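Local coordinates for protein oxidoreductase (Ralstonia eutropha, PDB 3HJ9) that binds flavin mononucleotide and probably works as an oxidoreductase of the nitroreductase family, at residues 65-75 against 107-115; 91-101 against 136-147. One frame throughout, in Å; residues are numbered along the deposited sequence.

Contact 1: 65-75 against 107-115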
loop_
_atom_site.group_PDB
_atom_site.type_symbol
_atom_site.label_atom_id
_atom_site.label_comp_id
_atom_site.label_asym_id
_atom_site.label_seq_id
_atom_site.Cartn_x
_atom_site.Cartn_y
_atom_site.Cartn_z
ATOM N N LEU A 65 8.722 17.665 -5.307
ATOM C CA LEU A 65 7.333 17.723 -4.805
ATOM C C LEU A 65 6.364 17.168 -5.863
ATOM O O LEU A 65 5.475 16.374 -5.557
ATOM C CB LEU A 65 6.950 19.144 -4.438
ATOM C CG LEU A 65 5.567 19.415 -3.842
ATOM C CD1 LEU A 65 5.314 18.566 -2.585
ATOM C CD2 LEU A 65 5.448 20.941 -3.574
ATOM N N SER A 66 6.590 17.560 -7.111
ATOM C CA SER A 66 5.771 17.125 -8.241
ATOM C C SER A 66 5.781 15.624 -8.443
ATOM O O SER A 66 4.722 15.001 -8.519
ATOM C CB SER A 66 6.247 17.811 -9.522
ATOM O OG SER A 66 5.636 17.264 -10.676
ATOM N N GLU A 67 6.980 15.054 -8.540
ATOM C CA GLU A 67 7.135 13.616 -8.753
ATOM C C GLU A 67 6.583 12.755 -7.595
ATOM O O GLU A 67 5.968 11.735 -7.837
ATOM C CB GLU A 67 8.587 13.271 -9.110
ATOM C CG GLU A 67 9.010 13.840 -10.462
ATOM C CD GLU A 67 10.439 13.542 -10.833
ATOM O OE1 GLU A 67 11.242 13.194 -9.935
ATOM O OE2 GLU A 67 10.759 13.643 -12.036
ATOM N N LEU A 68 6.766 13.216 -6.367
ATOM C CA LEU A 68 6.246 12.567 -5.145
ATOM C C LEU A 68 4.721 12.485 -5.184
ATOM O O LEU A 68 4.121 11.390 -4.967
ATOM C CB LEU A 68 6.655 13.383 -3.893
ATOM C CG LEU A 68 6.053 13.014 -2.533
ATOM C CD1 LEU A 68 6.489 11.578 -2.115
ATOM C CD2 LEU A 68 6.412 14.086 -1.473
ATOM N N LEU A 69 4.104 13.643 -5.436
ATOM C CA LEU A 69 2.654 13.728 -5.528
ATOM C C LEU A 69 2.132 12.852 -6.674
ATOM O O LEU A 69 1.185 12.148 -6.467
ATOM C CB LEU A 69 2.153 15.180 -5.630
ATOM C CG LEU A 69 2.310 15.978 -4.327
ATOM C CD1 LEU A 69 2.074 17.433 -4.595
ATOM C CD2 LEU A 69 1.365 15.485 -3.230
ATOM N N TRP A 70 2.777 12.904 -7.842
ATOM C CA TRP A 70 2.396 12.053 -8.978
ATOM C C TRP A 70 2.556 10.544 -8.641
ATOM O O TRP A 70 1.679 9.731 -8.999
ATOM C CB TRP A 70 3.176 12.429 -10.227
ATOM C CG TRP A 70 2.773 11.613 -11.381
ATOM C CD1 TRP A 70 1.714 11.819 -12.208
ATOM C CD2 TRP A 70 3.412 10.429 -11.822
ATOM N NE1 TRP A 70 1.641 10.815 -13.143
ATOM C CE2 TRP A 70 2.676 9.942 -12.926
ATOM C CE3 TRP A 70 4.540 9.720 -11.381
ATOM C CZ2 TRP A 70 3.036 8.788 -13.617
ATOM C CZ3 TRP A 70 4.911 8.560 -12.075
ATOM C CH2 TRP A 70 4.165 8.116 -13.188
ATOM N N ALA A 71 3.688 10.188 -8.019
ATOM C CA ALA A 71 3.951 8.819 -7.581
ATOM C C ALA A 71 2.789 8.364 -6.687
ATOM O O ALA A 71 2.129 7.356 -7.003
ATOM C CB ALA A 71 5.318 8.691 -6.851
ATOM N N ALA A 72 2.448 9.181 -5.687
ATOM C CA ALA A 72 1.366 8.825 -4.729
ATOM C C ALA A 72 -0.048 8.796 -5.308
ATOM O O ALA A 72 -0.800 7.821 -5.073
ATOM C CB ALA A 72 1.408 9.737 -3.494
ATOM N N ALA A 73 -0.400 9.803 -6.121
ATOM C CA ALA A 73 -1.807 10.002 -6.541
ATOM C C ALA A 73 -2.065 10.380 -7.993
ATOM O O ALA A 73 -3.209 10.658 -8.330
ATOM C CB ALA A 73 -2.383 11.123 -5.655
ATOM N N GLY A 74 -1.026 10.386 -8.832
ATOM C CA GLY A 74 -1.093 10.922 -10.147
ATOM C C GLY A 74 -1.859 10.110 -11.159
ATOM O O GLY A 74 -2.114 8.916 -10.930
ATOM N N VAL A 75 -2.222 10.783 -12.257
ATOM C CA VAL A 75 -2.850 10.147 -13.417
ATOM C C VAL A 75 -1.720 9.533 -14.249
ATOM O O VAL A 75 -0.766 10.207 -14.583
ATOM C CB VAL A 75 -3.657 11.142 -14.258
ATOM C CG1 VAL A 75 -4.089 10.548 -15.649
ATOM C CG2 VAL A 75 -4.870 11.659 -13.424
ATOM N N TYR A 107 -3.993 17.994 -3.449
ATOM C CA TYR A 107 -3.446 17.629 -4.742
ATOM C C TYR A 107 -4.588 17.234 -5.673
ATOM O O TYR A 107 -5.386 16.379 -5.333
ATOM C CB TYR A 107 -2.457 16.474 -4.607
ATOM C CG TYR A 107 -1.947 15.980 -5.924
ATOM C CD1 TYR A 107 -1.149 16.791 -6.730
ATOM C CD2 TYR A 107 -2.228 14.680 -6.372
ATOM C CE1 TYR A 107 -0.658 16.323 -7.978
ATOM C CE2 TYR A 107 -1.719 14.206 -7.601
ATOM C CZ TYR A 107 -0.948 15.038 -8.398
ATOM O OH TYR A 107 -0.471 14.586 -9.601
ATOM N N ASP A 108 -4.638 17.864 -6.842
ATOM C CA ASP A 108 -5.611 17.584 -7.887
ATOM C C ASP A 108 -4.838 16.767 -8.947
ATOM O O ASP A 108 -4.035 17.340 -9.685
ATOM C CB ASP A 108 -6.137 18.900 -8.460
ATOM C CG ASP A 108 -7.088 18.718 -9.608
ATOM O OD1 ASP A 108 -7.396 17.596 -10.053
ATOM O OD2 ASP A 108 -7.531 19.758 -10.103
ATOM N N PRO A 109 -5.103 15.448 -9.050
ATOM C CA PRO A 109 -4.374 14.633 -10.055
ATOM C C PRO A 109 -4.633 14.933 -11.513
ATOM O O PRO A 109 -3.694 14.900 -12.287
ATOM C CB PRO A 109 -4.848 13.222 -9.751
ATOM C CG PRO A 109 -5.233 13.261 -8.331
ATOM C CD PRO A 109 -5.911 14.573 -8.181
ATOM N N VAL A 110 -5.879 15.243 -11.874
ATOM C CA VAL A 110 -6.254 15.497 -13.260
ATOM C C VAL A 110 -5.515 16.721 -13.841
ATOM O O VAL A 110 -5.144 16.694 -15.007
ATOM C CB VAL A 110 -7.812 15.602 -13.419
ATOM C CG1 VAL A 110 -8.210 16.080 -14.828
ATOM C CG2 VAL A 110 -8.468 14.254 -13.040
ATOM N N HIS A 111 -5.290 17.750 -13.010
ATOM C CA HIS A 111 -4.593 18.974 -13.409
ATOM C C HIS A 111 -3.182 19.107 -12.850
ATOM O O HIS A 111 -2.508 20.093 -13.147
ATOM C CB HIS A 111 -5.430 20.208 -13.032
ATOM C CG HIS A 111 -6.782 20.221 -13.663
ATOM N ND1 HIS A 111 -6.982 20.610 -14.968
ATOM C CD2 HIS A 111 -7.994 19.849 -13.189
ATOM C CE1 HIS A 111 -8.263 20.498 -15.265
ATOM N NE2 HIS A 111 -8.897 20.041 -14.199
ATOM N N HIS A 112 -2.741 18.121 -12.070
ATOM C CA HIS A 112 -1.426 18.044 -11.476
ATOM C C HIS A 112 -1.027 19.377 -10.849
ATOM O O HIS A 112 -0.084 20.018 -11.266
ATOM C CB HIS A 112 -0.398 17.525 -12.490
ATOM C CG HIS A 112 0.938 17.200 -11.897
ATOM N ND1 HIS A 112 1.091 16.311 -10.855
ATOM C CD2 HIS A 112 2.186 17.619 -12.220
ATOM C CE1 HIS A 112 2.368 16.223 -10.539
ATOM N NE2 HIS A 112 3.053 17.009 -11.349
ATOM N N CYS A 113 -1.841 19.816 -9.903
ATOM C CA CYS A 113 -1.567 21.025 -9.167
ATOM C C CYS A 113 -2.087 20.889 -7.745
ATOM O O CYS A 113 -2.848 19.962 -7.447
ATOM C CB CYS A 113 -2.209 22.215 -9.870
ATOM S SG CYS A 113 -3.959 22.090 -9.870
ATOM N N LEU A 114 -1.695 21.858 -6.925
ATOM C CA LEU A 114 -2.079 21.983 -5.511
ATOM C C LEU A 114 -3.056 23.172 -5.341
ATOM O O LEU A 114 -2.800 24.249 -5.827
ATOM C CB LEU A 114 -0.818 22.194 -4.667
ATOM C CG LEU A 114 0.213 21.048 -4.571
ATOM C CD1 LEU A 114 1.515 21.527 -3.884
ATOM C CD2 LEU A 114 -0.423 19.921 -3.844
ATOM N N GLU A 115 -4.179 22.934 -4.676
ATOM C CA GLU A 115 -5.233 23.926 -4.410
ATOM C C GLU A 115 -5.246 24.166 -2.903
ATOM O O GLU A 115 -5.266 23.207 -2.136
ATOM C CB GLU A 115 -6.587 23.375 -4.843
ATOM C CG GLU A 115 -6.711 23.131 -6.334
ATOM C CD GLU A 115 -8.118 22.613 -6.776
ATOM O OE1 GLU A 115 -8.706 23.246 -7.689
ATOM O OE2 GLU A 115 -8.642 21.606 -6.218
HETATM O O HOH W 1 -1.411 13.663 -12.034
#
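The aromatic ring of Y107 and the imidazole of H112 meet helix 62-73 in two different ways, one apolar and one polar. On the apolar side, L69 lays its CB over one face of the Y107 ring, 3.9 Å from the centroid and 16° off the normal, a CH-pi contact, while the A73 CB sits at the ring edge, 3.6 Å from Y107 CD2. The L69 side chain leans beside its own backbone N (chi1 -71°), which carries CD1 past the tyrosine to L114 CD2 at 3.6 Å; these two leucines cross at about a right angle. One helical turn earlier, L65 and L114 reach tip to tip through methyl groups. At the far end, V75 CG2 packs against P109. The W70 ring meets that of W47 of the second subunit.

The polar interactions form a chain. H112 NE2 donates to S66 OG over 2.7 Å, with the hydroxyl close to the imidazole plane, and S66 OG is also bonded to P32 O. Through its other nitrogen, ND1, H112 bonds Y107 OH at 2.6 Å, so both ring nitrogens are engaged and the imidazole's rotation is fixed. The phenol oxygen also meets a water, which accepts from V75 N and donates to P109 O at 2.6 Å, bridging the residues after the helix to the turn.

A G1 beta bulge, with H112 and C113 set against the single residue D108, closes the hairpin of strands 103-108 and 113-116. The whole is a helix packed on a beta hairpin, part of the alpha+beta nitroreductase fold.

Contact 2: 91-101 against 136-147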
loop_
_atom_site.group_PDB
_atom_site.type_symbol
_atom_site.label_atom_id
_atom_site.label_comp_id
_atom_site.label_asym_id
_atom_site.label_seq_id
_atom_site.Cartn_x
_atom_site.Cartn_y
_atom_site.Cartn_z
ATOM N N GLU A 91 -13.243 4.395 -8.200
ATOM C CA GLU A 91 -13.683 5.637 -7.551
ATOM C C GLU A 91 -12.464 6.181 -6.860
ATOM O O GLU A 91 -11.655 5.421 -6.355
ATOM C CB GLU A 91 -14.735 5.350 -6.442
ATOM C CG GLU A 91 -16.072 4.779 -6.891
ATOM C CD GLU A 91 -17.097 5.822 -7.376
ATOM O OE1 GLU A 91 -17.056 7.018 -6.973
ATOM O OE2 GLU A 91 -17.996 5.404 -8.135
ATOM N N THR A 92 -12.339 7.494 -6.811
ATOM C CA THR A 92 -11.221 8.120 -6.128
ATOM C C THR A 92 -11.598 8.185 -4.658
ATOM O O THR A 92 -12.155 9.161 -4.219
ATOM C CB THR A 92 -10.935 9.549 -6.672
ATOM O OG1 THR A 92 -10.914 9.522 -8.097
ATOM C CG2 THR A 92 -9.579 10.075 -6.112
ATOM N N VAL A 93 -11.312 7.152 -3.892
ATOM C CA VAL A 93 -11.718 7.151 -2.483
ATOM C C VAL A 93 -10.785 7.988 -1.587
ATOM O O VAL A 93 -11.245 8.517 -0.570
ATOM C CB VAL A 93 -11.946 5.716 -1.937
ATOM C CG1 VAL A 93 -13.068 5.038 -2.781
ATOM C CG2 VAL A 93 -10.614 4.881 -1.887
ATOM N N ILE A 94 -9.517 8.131 -1.982
ATOM C CA ILE A 94 -8.511 8.870 -1.237
ATOM C C ILE A 94 -8.077 10.141 -1.988
ATOM O O ILE A 94 -7.751 10.072 -3.157
ATOM C CB ILE A 94 -7.250 7.979 -0.953
ATOM C CG1 ILE A 94 -7.601 6.788 -0.036
ATOM C CG2 ILE A 94 -6.108 8.764 -0.328
ATOM C CD1 ILE A 94 -8.132 7.172 1.384
ATOM N N ASP A 95 -8.088 11.277 -1.273
ATOM C CA ASP A 95 -7.577 12.550 -1.733
ATOM C C ASP A 95 -6.311 12.783 -0.920
ATOM O O ASP A 95 -6.273 12.534 0.295
ATOM C CB ASP A 95 -8.549 13.709 -1.457
ATOM C CG ASP A 95 -9.801 13.672 -2.318
ATOM O OD1 ASP A 95 -9.790 13.118 -3.446
ATOM O OD2 ASP A 95 -10.837 14.217 -1.865
ATOM N N VAL A 96 -5.275 13.264 -1.584
ATOM C CA VAL A 96 -4.023 13.508 -0.945
ATOM C C VAL A 96 -3.902 14.988 -0.676
ATOM O O VAL A 96 -4.002 15.803 -1.581
ATOM C CB VAL A 96 -2.843 12.995 -1.779
ATOM C CG1 VAL A 96 -1.548 13.371 -1.087
ATOM C CG2 VAL A 96 -2.951 11.497 -1.941
ATOM N N TYR A 97 -3.649 15.308 0.582
ATOM C CA TYR A 97 -3.431 16.660 1.043
ATOM C C TYR A 97 -1.971 16.775 1.380
ATOM O O TYR A 97 -1.344 15.782 1.755
ATOM C CB TYR A 97 -4.287 16.970 2.274
ATOM C CG TYR A 97 -5.743 17.207 1.951
ATOM C CD1 TYR A 97 -6.600 16.133 1.699
ATOM C CD2 TYR A 97 -6.270 18.500 1.897
ATOM C CE1 TYR A 97 -7.944 16.331 1.416
ATOM C CE2 TYR A 97 -7.600 18.715 1.611
ATOM C CZ TYR A 97 -8.438 17.625 1.338
ATOM O OH TYR A 97 -9.751 17.849 1.042
ATOM N N VAL A 98 -1.445 17.990 1.292
ATOM C CA VAL A 98 -0.034 18.252 1.588
ATOM C C VAL A 98 0.067 19.417 2.570
ATOM O O VAL A 98 -0.394 20.517 2.247
ATOM C CB VAL A 98 0.784 18.636 0.294
ATOM C CG1 VAL A 98 2.258 18.546 0.563
ATOM C CG2 VAL A 98 0.423 17.760 -0.893
ATOM N N ALA A 99 0.657 19.185 3.752
ATOM C CA ALA A 99 0.892 20.266 4.727
ATOM C C ALA A 99 2.276 20.807 4.445
ATOM O O ALA A 99 3.264 20.090 4.647
ATOM C CB ALA A 99 0.777 19.777 6.170
ATOM N N LEU A 100 2.340 22.029 3.902
ATOM C CA LEU A 100 3.590 22.742 3.680
ATOM C C LEU A 100 3.651 23.896 4.686
ATOM O O LEU A 100 2.609 24.282 5.258
ATOM C CB LEU A 100 3.649 23.315 2.274
ATOM C CG LEU A 100 3.762 22.293 1.144
ATOM C CD1 LEU A 100 3.342 22.956 -0.182
ATOM C CD2 LEU A 100 5.185 21.664 1.085
ATOM N N PRO A 101 4.849 24.477 4.894
ATOM C CA PRO A 101 4.910 25.663 5.786
ATOM C C PRO A 101 4.033 26.844 5.301
ATOM O O PRO A 101 3.507 27.588 6.122
ATOM C CB PRO A 101 6.394 26.053 5.781
ATOM C CG PRO A 101 7.152 24.856 5.337
ATOM C CD PRO A 101 6.189 24.042 4.454
ATOM N N PRO A 136 10.001 18.906 6.224
ATOM C CA PRO A 136 9.544 19.907 5.258
ATOM C C PRO A 136 8.090 19.793 4.833
ATOM O O PRO A 136 7.483 20.808 4.513
ATOM C CB PRO A 136 10.461 19.693 4.057
ATOM C CG PRO A 136 11.614 18.980 4.564
ATOM C CD PRO A 136 11.237 18.249 5.780
ATOM N N LEU A 137 7.546 18.580 4.821
ATOM C CA LEU A 137 6.140 18.377 4.465
ATOM C C LEU A 137 5.533 17.105 5.065
ATOM O O LEU A 137 6.266 16.209 5.488
ATOM C CB LEU A 137 5.968 18.382 2.942
ATOM C CG LEU A 137 6.382 17.193 2.075
ATOM C CD1 LEU A 137 5.336 16.095 2.056
ATOM C CD2 LEU A 137 6.638 17.667 0.646
ATOM N N ASP A 138 4.199 17.085 5.156
ATOM C CA ASP A 138 3.439 15.890 5.519
ATOM C C ASP A 138 2.418 15.649 4.407
ATOM O O ASP A 138 1.772 16.586 3.962
ATOM C CB ASP A 138 2.582 16.068 6.790
ATOM C CG ASP A 138 3.348 16.037 8.080
ATOM O OD1 ASP A 138 4.504 15.563 8.139
ATOM O OD2 ASP A 138 2.730 16.477 9.093
ATOM N N LEU A 139 2.257 14.409 3.977
ATOM C CA LEU A 139 1.102 14.044 3.150
ATOM C C LEU A 139 -0.010 13.523 4.083
ATOM O O LEU A 139 0.299 12.808 5.025
ATOM C CB LEU A 139 1.440 12.960 2.159
ATOM C CG LEU A 139 2.519 13.279 1.155
ATOM C CD1 LEU A 139 2.706 12.008 0.261
ATOM C CD2 LEU A 139 2.196 14.553 0.368
ATOM N N VAL A 140 -1.275 13.924 3.871
ATOM C CA VAL A 140 -2.432 13.297 4.569
ATOM C C VAL A 140 -3.344 12.618 3.536
ATOM O O VAL A 140 -3.802 13.270 2.551
ATOM C CB VAL A 140 -3.265 14.274 5.386
ATOM C CG1 VAL A 140 -4.247 13.493 6.263
ATOM C CG2 VAL A 140 -2.357 15.140 6.229
ATOM N N PHE A 141 -3.625 11.335 3.759
ATOM C CA PHE A 141 -4.465 10.526 2.855
ATOM C C PHE A 141 -5.855 10.546 3.483
ATOM O O PHE A 141 -6.069 9.961 4.557
ATOM C CB PHE A 141 -3.898 9.114 2.710
ATOM C CG PHE A 141 -2.496 9.083 2.122
ATOM C CD1 PHE A 141 -1.384 9.198 2.934
ATOM C CD2 PHE A 141 -2.302 8.948 0.739
ATOM C CE1 PHE A 141 -0.090 9.189 2.395
ATOM C CE2 PHE A 141 -1.013 8.913 0.185
ATOM C CZ PHE A 141 0.092 9.022 1.012
ATOM N N VAL A 142 -6.762 11.272 2.852
ATOM C CA VAL A 142 -8.104 11.481 3.372
ATOM C C VAL A 142 -9.102 10.625 2.622
ATOM O O VAL A 142 -9.154 10.714 1.409
ATOM C CB VAL A 142 -8.500 12.938 3.254
ATOM C CG1 VAL A 142 -9.981 13.162 3.698
ATOM C CG2 VAL A 142 -7.521 13.824 4.071
ATOM N N ALA A 143 -9.912 9.843 3.345
ATOM C CA ALA A 143 -10.969 8.989 2.736
ATOM C C ALA A 143 -12.211 9.821 2.554
ATOM O O ALA A 143 -12.632 10.526 3.481
ATOM C CB ALA A 143 -11.313 7.754 3.584
ATOM N N ASN A 144 -12.806 9.715 1.372
ATOM C CA ASN A 144 -14.022 10.400 1.050
ATOM C C ASN A 144 -15.182 9.418 1.113
ATOM O O ASN A 144 -15.464 8.699 0.149
ATOM C CB ASN A 144 -13.922 11.089 -0.306
ATOM C CG ASN A 144 -14.981 12.154 -0.461
ATOM O OD1 ASN A 144 -16.175 11.927 -0.193
ATOM N ND2 ASN A 144 -14.535 13.361 -0.806
ATOM N N HIS A 145 -15.874 9.423 2.252
ATOM C CA HIS A 145 -17.011 8.526 2.481
ATOM C C HIS A 145 -18.194 8.730 1.527
ATOM O O HIS A 145 -18.970 7.791 1.293
ATOM C CB HIS A 145 -17.439 8.528 3.972
ATOM C CG HIS A 145 -16.447 7.853 4.880
ATOM N ND1 HIS A 145 -16.541 6.522 5.230
ATOM C CD2 HIS A 145 -15.327 8.319 5.493
ATOM C CE1 HIS A 145 -15.528 6.193 6.014
ATOM N NE2 HIS A 145 -14.769 7.265 6.184
ATOM N N GLY A 146 -18.320 9.931 0.961
ATOM C CA GLY A 146 -19.345 10.221 -0.052
ATOM C C GLY A 146 -19.224 9.391 -1.329
ATOM O O GLY A 146 -20.220 9.119 -1.955
ATOM N N ARG A 147 -18.007 8.962 -1.677
ATOM C CA ARG A 147 -17.738 8.115 -2.848
ATOM C C ARG A 147 -17.710 6.603 -2.526
ATOM O O ARG A 147 -17.405 5.790 -3.419
ATOM C CB ARG A 147 -16.408 8.513 -3.482
ATOM C CG ARG A 147 -16.340 9.975 -3.948
ATOM C CD ARG A 147 -14.915 10.409 -4.151
ATOM N NE ARG A 147 -14.722 11.860 -3.992
ATOM C CZ ARG A 147 -13.537 12.481 -3.806
ATOM N NH1 ARG A 147 -12.367 11.814 -3.763
ATOM N NH2 ARG A 147 -13.523 13.816 -3.657
#
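Strands 94-100 and 137-144 are antiparallel neighbours in the central sheet of the nitroreductase fold, with I94 opposite A143 and A99 opposite D138. The ladder alternates: D95, Y97 and A99 form hydrogen-bonded pairs with V142, V140 and D138. Most of its bonds are short, as Y97 N to V140 O at 2.8 Å; D138 N to A99 O, at 3.2 Å, is the longest.

I94, V96, V98, L139, F141 and A143 share one face. There I94 CG2 lies at the edge of the F141 ring, 3.8 Å from F141 CB, while V96 and F141 run side by side. M167 of helix 156-177 and L69 of helix 62-73 cover this face. On the other, Y97 crosses V142, its CD1 3.4 Å from V142 CG2.

A salt bridge joins D95, near the start of strand 94-100, to R147 in the 3-10 turn after strand 137-144. R147, extended from CG to NE, brings its guanidinium end-on to D95: NH1 meets OD1 at 2.9 Å from above the carboxylate plane, and NH2 reaches the syn lone pair of OD2 at 3.3 Å. NH1 also donates to T92 O at 2.7 Å, almost straight at 172°, so one nitrogen clamps the inverse gamma turn centred on T92 as well as the aspartate. Such a ladder, with helices over the V96 and F141 face, is typical of the alpha+beta core of FMN-dependent nitroreductases.

How the contacts relate
The two contacts show how a sheet and its covering helix share one core. Their centres lie 11 Å apart, and along the chain the segments interleave: 65-75, 91-101, 107-115, 136-147. Consecutive strands 94-100 and 103-108 pair side by side, and Y107 N probably bonds to V96 O at 2.9 Å. Helix 62-73 spans both: L69 CD2 touches V98 CG2 at 3.4 Å, and L65 packs on L137. Contact 1 thus places the helix over the sheet that contact 2 pairs. Each contact has a side chain near a bound FMN: V93 of contact 2 about 7 Å away and V75 of contact 1 about 10 Å away.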